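Local coordinates for arylalkylamine N-Acetyltransferase 2 (PDB 4FD5), which probably transfers acyl groups from acyl-CoA to arylalkylamines, acetylating dopamine and attaching long-chain fatty acyl groups to serotonin, at residues V180-Y193 with F205-K219. Sequence-based numbering, arbitrary orientation.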
ATOM      1  N   VAL A 180      -3.677   4.248 -10.272  1.00 15.03           N
ATOM      2  CA  VAL A 180      -3.300   2.972 -10.858  1.00 14.64           C
ATOM      3  C   VAL A 180      -4.213   2.586 -12.030  1.00 15.40           C
ATOM      4  O   VAL A 180      -3.739   2.004 -13.001  1.00 15.51           O
ATOM      5  CB  VAL A 180      -3.146   1.828  -9.820  1.00 13.36           C
ATOM      6  CG1 VAL A 180      -2.034   2.174  -8.818  1.00 15.13           C
ATOM      7  CG2 VAL A 180      -4.436   1.564  -9.103  1.00 13.36           C
ATOM      8  N   SER A 181      -5.501   2.922 -11.948  1.00 16.01           N
ATOM      9  CA  SER A 181      -6.419   2.688 -13.073  1.00 17.95           C
ATOM     10  C   SER A 181      -5.917   3.397 -14.319  1.00 18.44           C
ATOM     11  O   SER A 181      -5.930   2.839 -15.428  1.00 18.43           O
ATOM     12  CB  SER A 181      -7.821   3.215 -12.741  1.00 18.77           C
ATOM     13  OG  SER A 181      -8.475   2.398 -11.798  1.00 24.73           O
ATOM     14  N   SER A 182      -5.475   4.640 -14.145  1.00 16.11           N
ATOM     15  CA  SER A 182      -4.970   5.428 -15.262  1.00 18.86           C
ATOM     16  C   SER A 182      -3.711   4.828 -15.870  1.00 20.75           C
ATOM     17  O   SER A 182      -3.369   5.116 -17.028  1.00 20.83           O
ATOM     18  CB  SER A 182      -4.700   6.869 -14.831  1.00 19.94           C
ATOM     19  OG  SER A 182      -3.459   6.999 -14.160  1.00 22.63           O
ATOM     20  N   LEU A 183      -3.011   4.015 -15.080  1.00 16.77           N
ATOM     21  CA  LEU A 183      -1.822   3.315 -15.580  1.00 17.62           C
ATOM     22  C   LEU A 183      -2.050   1.850 -16.000  1.00 17.08           C
ATOM     23  O   LEU A 183      -1.096   1.079 -16.150  1.00 18.42           O
ATOM     24  CB  LEU A 183      -0.709   3.395 -14.535  1.00 16.12           C
ATOM     25  CG  LEU A 183      -0.211   4.807 -14.275  1.00 17.23           C
ATOM     26  CD1 LEU A 183       0.672   4.856 -13.025  1.00 18.11           C
ATOM     27  CD2 LEU A 183       0.535   5.313 -15.499  1.00 20.75           C
ATOM     28  N   GLY A 184      -3.315   1.471 -16.189  1.00 17.46           N
ATOM     29  CA  GLY A 184      -3.638   0.168 -16.734  1.00 18.60           C
ATOM     30  C   GLY A 184      -3.913  -0.940 -15.733  1.00 18.29           C
ATOM     31  O   GLY A 184      -4.068  -2.096 -16.126  1.00 19.20           O
ATOM     32  N   PHE A 185      -3.968  -0.615 -14.445  1.00 14.81           N
ATOM     33  CA  PHE A 185      -4.352  -1.624 -13.463  1.00 14.34           C
ATOM     34  C   PHE A 185      -5.837  -1.932 -13.588  1.00 17.16           C
ATOM     35  O   PHE A 185      -6.643  -1.034 -13.863  1.00 17.65           O
ATOM     36  CB  PHE A 185      -4.013  -1.170 -12.039  1.00 14.80           C
ATOM     37  CG  PHE A 185      -2.550  -1.275 -11.691  1.00 14.62           C
ATOM     38  CD1 PHE A 185      -1.608  -0.499 -12.349  1.00 14.77           C
ATOM     39  CD2 PHE A 185      -2.121  -2.145 -10.699  1.00 14.74           C
ATOM     40  CE1 PHE A 185      -0.247  -0.590 -12.024  1.00 14.99           C
ATOM     41  CE2 PHE A 185      -0.766  -2.244 -10.370  1.00 14.30           C
ATOM     42  CZ  PHE A 185       0.167  -1.456 -11.023  1.00 13.82           C
ATOM     43  N   ILE A 186      -6.169  -3.206 -13.388  1.00 15.37           N
ATOM     44  CA  ILE A 186      -7.522  -3.734 -13.525  1.00 16.59           C
ATOM     45  C   ILE A 186      -7.986  -4.249 -12.171  1.00 18.35           C
ATOM     46  O   ILE A 186      -7.219  -4.897 -11.452  1.00 17.65           O
ATOM     47  CB  ILE A 186      -7.522  -4.933 -14.507  1.00 17.87           C
ATOM     48  CG1 ILE A 186      -7.005  -4.494 -15.877  1.00 23.48           C
ATOM     49  CG2 ILE A 186      -8.904  -5.576 -14.599  1.00 23.74           C
ATOM     50  CD1 ILE A 186      -7.684  -3.270 -16.399  1.00 22.40           C
ATOM     51  N   THR A 187      -9.250  -3.999 -11.842  1.00 17.96           N
ATOM     52  CA  THR A 187      -9.811  -4.486 -10.582  1.00 18.34           C
ATOM     53  C   THR A 187     -10.140  -5.978 -10.667  1.00 21.23           C
ATOM     54  O   THR A 187     -10.875  -6.413 -11.564  1.00 22.38           O
ATOM     55  CB  THR A 187     -11.070  -3.671 -10.187  1.00 18.69           C
ATOM     56  OG1 THR A 187     -10.702  -2.297 -10.023  1.00 22.33           O
ATOM     57  CG2 THR A 187     -11.683  -4.184  -8.900  1.00 20.92           C
ATOM     58  N   LYS A 188      -9.572  -6.751  -9.746  1.00 18.74           N
ATOM     59  CA  LYS A 188      -9.798  -8.186  -9.677  1.00 20.53           C
ATOM     60  C   LYS A 188     -10.787  -8.520  -8.571  1.00 21.78           C
ATOM     61  O   LYS A 188     -11.512  -9.513  -8.667  1.00 25.26           O
ATOM     62  CB  LYS A 188      -8.485  -8.937  -9.452  1.00 23.41           C
ATOM     63  CG  LYS A 188      -7.442  -8.668 -10.522  1.00 24.16           C
ATOM     64  CD  LYS A 188      -8.039  -8.860 -11.913  1.00 29.66           C
ATOM     65  CE  LYS A 188      -7.443 -10.068 -12.621  1.00 34.24           C
ATOM     66  NZ  LYS A 188      -8.132 -10.330 -13.921  1.00 37.18           N
ATOM     67  N   CYS A 189     -10.817  -7.698  -7.524  1.00 20.82           N
ATOM     68  CA  CYS A 189     -11.707  -7.979  -6.387  1.00 22.69           C
ATOM     69  C   CYS A 189     -12.113  -6.638  -5.797  1.00 22.32           C
ATOM     70  O   CYS A 189     -11.306  -5.731  -5.775  1.00 20.77           O
ATOM     71  CB  CYS A 189     -10.958  -8.832  -5.335  1.00 21.86           C
ATOM     72  SG  CYS A 189     -11.983  -9.514  -4.024  1.00 37.44           S
ATOM     73  N   GLU A 190     -13.348  -6.484  -5.333  1.00 20.94           N
ATOM     74  CA  GLU A 190     -13.720  -5.214  -4.709  1.00 21.02           C
ATOM     75  C   GLU A 190     -14.798  -5.392  -3.657  1.00 22.99           C
ATOM     76  O   GLU A 190     -15.595  -6.321  -3.727  1.00 24.84           O
ATOM     77  CB  GLU A 190     -14.148  -4.183  -5.747  1.00 24.65           C
ATOM     78  CG  GLU A 190     -15.434  -4.490  -6.477  1.00 27.97           C
ATOM     79  CD  GLU A 190     -15.736  -3.460  -7.552  1.00 32.51           C
ATOM     80  OE1 GLU A 190     -14.881  -2.577  -7.790  1.00 33.54           O
ATOM     81  OE2 GLU A 190     -16.816  -3.536  -8.163  1.00 40.25           O
ATOM     82  N   ILE A 191     -14.809  -4.488  -2.679  1.00 20.69           N
ATOM     83  CA  ILE A 191     -15.856  -4.506  -1.656  1.00 21.80           C
ATOM     84  C   ILE A 191     -16.191  -3.091  -1.182  1.00 22.94           C
ATOM     85  O   ILE A 191     -15.299  -2.251  -1.000  1.00 20.17           O
ATOM     86  CB  ILE A 191     -15.479  -5.420  -0.468  1.00 22.77           C
ATOM     87  CG1 ILE A 191     -16.657  -5.550   0.515  1.00 23.29           C
ATOM     88  CG2 ILE A 191     -14.230  -4.909   0.241  1.00 20.79           C
ATOM     89  CD1 ILE A 191     -16.386  -6.535   1.639  1.00 25.51           C
ATOM     90  N   ASN A 192     -17.486  -2.815  -1.024  1.00 22.50           N
ATOM     91  CA  ASN A 192     -17.946  -1.523  -0.534  1.00 22.09           C
ATOM     92  C   ASN A 192     -17.878  -1.510   0.976  1.00 20.86           C
ATOM     93  O   ASN A 192     -18.359  -2.444   1.618  1.00 22.22           O
ATOM     94  CB  ASN A 192     -19.403  -1.273  -0.940  1.00 25.66           C
ATOM     95  CG  ASN A 192     -19.576  -1.084  -2.432  1.00 30.69           C
ATOM     96  OD1 ASN A 192     -18.850  -0.320  -3.060  1.00 32.22           O
ATOM     97  ND2 ASN A 192     -20.555  -1.777  -3.004  1.00 36.39           N
ATOM     98  N   TYR A 193     -17.283  -0.465   1.535  1.00 20.47           N
ATOM     99  CA  TYR A 193     -17.149  -0.340   2.983  1.00 19.91           C
ATOM    100  C   TYR A 193     -18.521  -0.322   3.658  1.00 22.57           C
ATOM    101  O   TYR A 193     -18.680  -0.800   4.773  1.00 22.00           O
ATOM    102  CB  TYR A 193     -16.347   0.908   3.341  1.00 20.62           C
ATOM    103  CG  TYR A 193     -14.923   0.852   2.839  1.00 20.58           C
ATOM    104  CD1 TYR A 193     -14.143  -0.268   3.073  1.00 19.91           C
ATOM    105  CD2 TYR A 193     -14.378   1.899   2.123  1.00 21.33           C
ATOM    106  CE1 TYR A 193     -12.841  -0.333   2.613  1.00 18.83           C
ATOM    107  CE2 TYR A 193     -13.084   1.845   1.664  1.00 20.29           C
ATOM    108  CZ  TYR A 193     -12.328   0.718   1.916  1.00 17.58           C
ATOM    109  OH  TYR A 193     -11.030   0.642   1.457  1.00 20.11           O
ATOM    110  N   PHE A 205     -15.855  -0.399   9.059  1.00 19.93           N
ATOM    111  CA  PHE A 205     -15.109   0.790   8.656  1.00 19.49           C
ATOM    112  C   PHE A 205     -16.054   1.857   8.137  1.00 21.66           C
ATOM    113  O   PHE A 205     -16.593   1.736   7.039  1.00 21.82           O
ATOM    114  CB  PHE A 205     -14.084   0.459   7.558  1.00 21.35           C
ATOM    115  CG  PHE A 205     -13.038  -0.518   7.986  1.00 19.18           C
ATOM    116  CD1 PHE A 205     -12.045  -0.135   8.871  1.00 19.45           C
ATOM    117  CD2 PHE A 205     -13.047  -1.813   7.505  1.00 19.04           C
ATOM    118  CE1 PHE A 205     -11.076  -1.036   9.271  1.00 21.21           C
ATOM    119  CE2 PHE A 205     -12.077  -2.725   7.906  1.00 19.57           C
ATOM    120  CZ  PHE A 205     -11.099  -2.336   8.792  1.00 20.19           C
ATOM    121  N   VAL A 206     -16.246   2.905   8.926  1.00 19.82           N
ATOM    122  CA  VAL A 206     -16.973   4.065   8.457  1.00 22.12           C
ATOM    123  C   VAL A 206     -15.918   5.019   7.934  1.00 23.76           C
ATOM    124  O   VAL A 206     -15.179   5.618   8.713  1.00 22.99           O
ATOM    125  CB  VAL A 206     -17.781   4.739   9.590  1.00 22.51           C
ATOM    126  CG1 VAL A 206     -18.447   6.029   9.086  1.00 21.97           C
ATOM    127  CG2 VAL A 206     -18.816   3.779  10.148  1.00 25.15           C
ATOM    128  N   VAL A 207     -15.831   5.125   6.612  1.00 22.42           N
ATOM    129  CA  VAL A 207     -14.746   5.865   5.971  1.00 22.62           C
ATOM    130  C   VAL A 207     -15.205   7.203   5.403  1.00 25.57           C
ATOM    131  O   VAL A 207     -16.329   7.338   4.915  1.00 27.33           O
ATOM    132  CB  VAL A 207     -14.099   5.045   4.828  1.00 23.48           C
ATOM    133  CG1 VAL A 207     -13.717   3.662   5.316  1.00 22.87           C
ATOM    134  CG2 VAL A 207     -15.044   4.950   3.644  1.00 26.50           C
ATOM    135  N   ASP A 208     -14.317   8.190   5.458  1.00 26.02           N
ATOM    136  CA  ASP A 208     -14.643   9.518   4.967  1.00 28.54           C
ATOM    137  C   ASP A 208     -14.734   9.526   3.453  1.00 27.49           C
ATOM    138  O   ASP A 208     -14.030   8.777   2.777  1.00 25.92           O
ATOM    139  CB  ASP A 208     -13.600  10.541   5.423  1.00 31.03           C
ATOM    140  CG  ASP A 208     -13.624  10.771   6.917  1.00 34.06           C
ATOM    141  OD1 ASP A 208     -14.576  10.306   7.577  1.00 33.93           O
ATOM    142  OD2 ASP A 208     -12.698  11.430   7.435  1.00 40.38           O
ATOM    143  N   PRO A 209     -15.617  10.372   2.909  1.00 26.75           N
ATOM    144  CA  PRO A 209     -15.620  10.579   1.459  1.00 28.19           C
ATOM    145  C   PRO A 209     -14.256  11.128   1.044  1.00 27.80           C
ATOM    146  O   PRO A 209     -13.629  11.824   1.845  1.00 29.38           O
ATOM    147  CB  PRO A 209     -16.711  11.637   1.263  1.00 30.94           C
ATOM    148  CG  PRO A 209     -17.604  11.489   2.456  1.00 31.95           C
ATOM    149  CD  PRO A 209     -16.691  11.120   3.587  1.00 31.38           C
ATOM    150  N   PRO A 210     -13.800  10.826  -0.184  1.00 25.16           N
ATOM    151  CA  PRO A 210     -14.501  10.128  -1.268  1.00 27.05           C
ATOM    152  C   PRO A 210     -14.269   8.620  -1.312  1.00 25.40           C
ATOM    153  O   PRO A 210     -14.538   7.996  -2.338  1.00 26.75           O
ATOM    154  CB  PRO A 210     -13.855  10.740  -2.508  1.00 25.41           C
ATOM    155  CG  PRO A 210     -12.431  10.926  -2.083  1.00 27.31           C
ATOM    156  CD  PRO A 210     -12.487  11.333  -0.630  1.00 26.05           C
ATOM    157  N   HIS A 211     -13.784   8.038  -0.223  1.00 23.89           N
ATOM    158  CA  HIS A 211     -13.424   6.627  -0.241  1.00 24.53           C
ATOM    159  C   HIS A 211     -14.675   5.788  -0.142  1.00 25.66           C
ATOM    160  O   HIS A 211     -15.576   6.101   0.634  1.00 30.22           O
ATOM    161  CB  HIS A 211     -12.423   6.344   0.869  1.00 24.62           C
ATOM    162  CG  HIS A 211     -11.271   7.288   0.848  1.00 23.67           C
ATOM    163  ND1 HIS A 211     -10.392   7.358  -0.210  1.00 25.88           N
ATOM    164  CD2 HIS A 211     -10.879   8.239   1.730  1.00 24.34           C
ATOM    165  CE1 HIS A 211      -9.496   8.302   0.027  1.00 27.67           C
ATOM    166  NE2 HIS A 211      -9.767   8.845   1.201  1.00 26.50           N
ATOM    167  N   GLU A 212     -14.754   4.758  -0.975  1.00 22.47           N
ATOM    168  CA  GLU A 212     -15.974   3.981  -1.099  1.00 25.38           C
ATOM    169  C   GLU A 212     -15.731   2.476  -1.049  1.00 21.99           C
ATOM    170  O   GLU A 212     -16.512   1.725  -0.454  1.00 20.59           O
ATOM    171  CB  GLU A 212     -16.663   4.347  -2.408  1.00 29.31           C
ATOM    172  CG  GLU A 212     -18.158   4.192  -2.389  1.00 38.40           C
ATOM    173  CD  GLU A 212     -18.813   4.963  -3.518  1.00 44.80           C
ATOM    174  OE1 GLU A 212     -19.589   5.897  -3.226  1.00 50.75           O
ATOM    175  OE2 GLU A 212     -18.542   4.634  -4.692  1.00 47.02           O
ATOM    176  N   LYS A 213     -14.643   2.035  -1.673  1.00 19.82           N
ATOM    177  CA  LYS A 213     -14.370   0.613  -1.863  1.00 18.94           C
ATOM    178  C   LYS A 213     -12.922   0.263  -1.601  1.00 16.76           C
ATOM    179  O   LYS A 213     -12.037   1.098  -1.761  1.00 18.21           O
ATOM    180  CB  LYS A 213     -14.659   0.205  -3.313  1.00 22.65           C
ATOM    181  CG  LYS A 213     -16.096   0.309  -3.751  1.00 23.98           C
ATOM    182  CD  LYS A 213     -16.219   0.139  -5.263  1.00 27.91           C
ATOM    183  CE  LYS A 213     -17.672   0.219  -5.720  1.00 35.18           C
ATOM    184  NZ  LYS A 213     -17.805  -0.124  -7.155  1.00 38.08           N
ATOM    185  N   LEU A 214     -12.698  -0.982  -1.205  1.00 16.17           N
ATOM    186  CA  LEU A 214     -11.369  -1.582  -1.256  1.00 16.09           C
ATOM    187  C   LEU A 214     -11.301  -2.327  -2.583  1.00 17.10           C
ATOM    188  O   LEU A 214     -12.177  -3.144  -2.873  1.00 18.20           O
ATOM    189  CB  LEU A 214     -11.182  -2.576  -0.117  1.00 17.13           C
ATOM    190  CG  LEU A 214     -10.049  -3.595  -0.271  1.00 18.02           C
ATOM    191  CD1 LEU A 214      -8.693  -2.915  -0.358  1.00 17.12           C
ATOM    192  CD2 LEU A 214     -10.072  -4.551   0.899  1.00 21.36           C
ATOM    193  N   LYS A 215     -10.287  -2.042  -3.401  1.00 15.98           N
ATOM    194  CA  LYS A 215     -10.143  -2.747  -4.674  1.00 17.53           C
ATOM    195  C   LYS A 215      -8.786  -3.418  -4.717  1.00 16.63           C
ATOM    196  O   LYS A 215      -7.773  -2.757  -4.509  1.00 15.81           O
ATOM    197  CB  LYS A 215     -10.263  -1.787  -5.857  1.00 17.13           C
ATOM    198  CG  LYS A 215     -11.584  -1.037  -5.944  1.00 18.27           C
ATOM    199  CD  LYS A 215     -11.668  -0.215  -7.234  1.00 21.05           C
ATOM    200  CE  LYS A 215     -13.001   0.522  -7.319  1.00 24.86           C
ATOM    201  NZ  LYS A 215     -13.153   1.206  -8.630  1.00 26.03           N
ATOM    202  N   ILE A 216      -8.767  -4.727  -4.953  1.00 14.89           N
ATOM    203  CA  ILE A 216      -7.524  -5.418  -5.279  1.00 16.27           C
ATOM    204  C   ILE A 216      -7.346  -5.380  -6.795  1.00 15.65           C
ATOM    205  O   ILE A 216      -8.204  -5.892  -7.554  1.00 17.48           O
ATOM    206  CB  ILE A 216      -7.484  -6.859  -4.766  1.00 17.37           C
ATOM    207  CG1 ILE A 216      -7.582  -6.871  -3.239  1.00 19.53           C
ATOM    208  CG2 ILE A 216      -6.211  -7.559  -5.241  1.00 18.97           C
ATOM    209  CD1 ILE A 216      -7.593  -8.271  -2.654  1.00 22.13           C
ATOM    210  N   MET A 217      -6.242  -4.757  -7.207  1.00 15.43           N
ATOM    211  CA  MET A 217      -6.032  -4.374  -8.594  1.00 14.69           C
ATOM    212  C   MET A 217      -4.699  -4.909  -9.069  1.00 15.59           C
ATOM    213  O   MET A 217      -3.760  -5.037  -8.284  1.00 16.15           O
ATOM    214  CB  MET A 217      -6.052  -2.845  -8.731  1.00 15.43           C
ATOM    215  CG  MET A 217      -7.314  -2.205  -8.153  1.00 16.24           C
ATOM    216  SD  MET A 217      -7.364  -0.406  -8.255  1.00 18.20           S
ATOM    217  CE  MET A 217      -7.819  -0.197  -9.985  1.00 19.14           C
ATOM    218  N   CYS A 218      -4.610  -5.230 -10.352  1.00 15.39           N
ATOM    219  CA  CYS A 218      -3.348  -5.754 -10.864  1.00 14.84           C
ATOM    220  C   CYS A 218      -3.060  -5.379 -12.316  1.00 15.22           C
ATOM    221  O   CYS A 218      -3.940  -4.941 -13.053  1.00 15.17           O
ATOM    222  CB  CYS A 218      -3.290  -7.269 -10.679  1.00 17.84           C
ATOM    223  SG  CYS A 218      -4.407  -8.148 -11.777  1.00 27.50           S
ATOM    224  N   LYS A 219      -1.809  -5.541 -12.710  1.00 15.76           N
ATOM    225  CA  LYS A 219      -1.399  -5.213 -14.066  1.00 15.98           C
ATOM    226  C   LYS A 219      -0.361  -6.222 -14.526  1.00 17.73           C
ATOM    227  O   LYS A 219       0.604  -6.489 -13.810  1.00 15.77           O
ATOM    228  CB  LYS A 219      -0.804  -3.802 -14.116  1.00 15.21           C
ATOM    229  CG  LYS A 219      -0.453  -3.333 -15.515  1.00 17.11           C
ATOM    230  CD  LYS A 219       0.202  -1.970 -15.525  1.00 17.03           C
ATOM    231  CE  LYS A 219       0.448  -1.553 -16.980  1.00 18.72           C
ATOM    232  NZ  LYS A 219       1.164  -0.267 -17.106  1.00 20.39           N
TER
HETATM  233  O   HOH W   1     -12.937  -0.865 -10.580  1.00 32.47           O
HETATM  234  O   HOH W   2     -16.970  -1.597   6.852  1.00 19.77           O
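Ile216 O is gripped by two amides of the facing strand, Lys188 N at 2.7 Å, nearly in line with the carbonyl, and Cys189 N at 3.2 Å, lying in the carbonyl plane on a lone pair. This is a classic beta bulge in the antiparallel pair formed by the last two strands of the GNAT fold, where 213-220 sits between the edge strand 186-192 and strand 166-171. Before the bulge Ile186 pairs with Cys218; beyond it Ile191 pairs with Leu214, and Tyr193 N bonds to Glu212 O. At the far end the Tyr193 ring lies between Lys213 CA on one face and Val207 CG1 on the other, while its hydroxyl hydrogen-bonds to Thr172 O. On the face bearing Thr187 and Met217, water joins Thr187 OG1 to Lys215 NZ. Met217 SD lies 3.6 Å from Val180 CG2, and the bend at chi3 (78°) turns CE in beside Thr187 OG1 and Ser181 OG. Helix 174-182 ends in a Schellman motif with Gly184 as C-prime, followed by Phe185, whose ring carries Lys219 CB centrally over one face, 3.7 Å from its centroid. From there the extended Lys219 chain delivers NZ, also salt-bridged to Glu156, to Leu183 O at 2.8 Å.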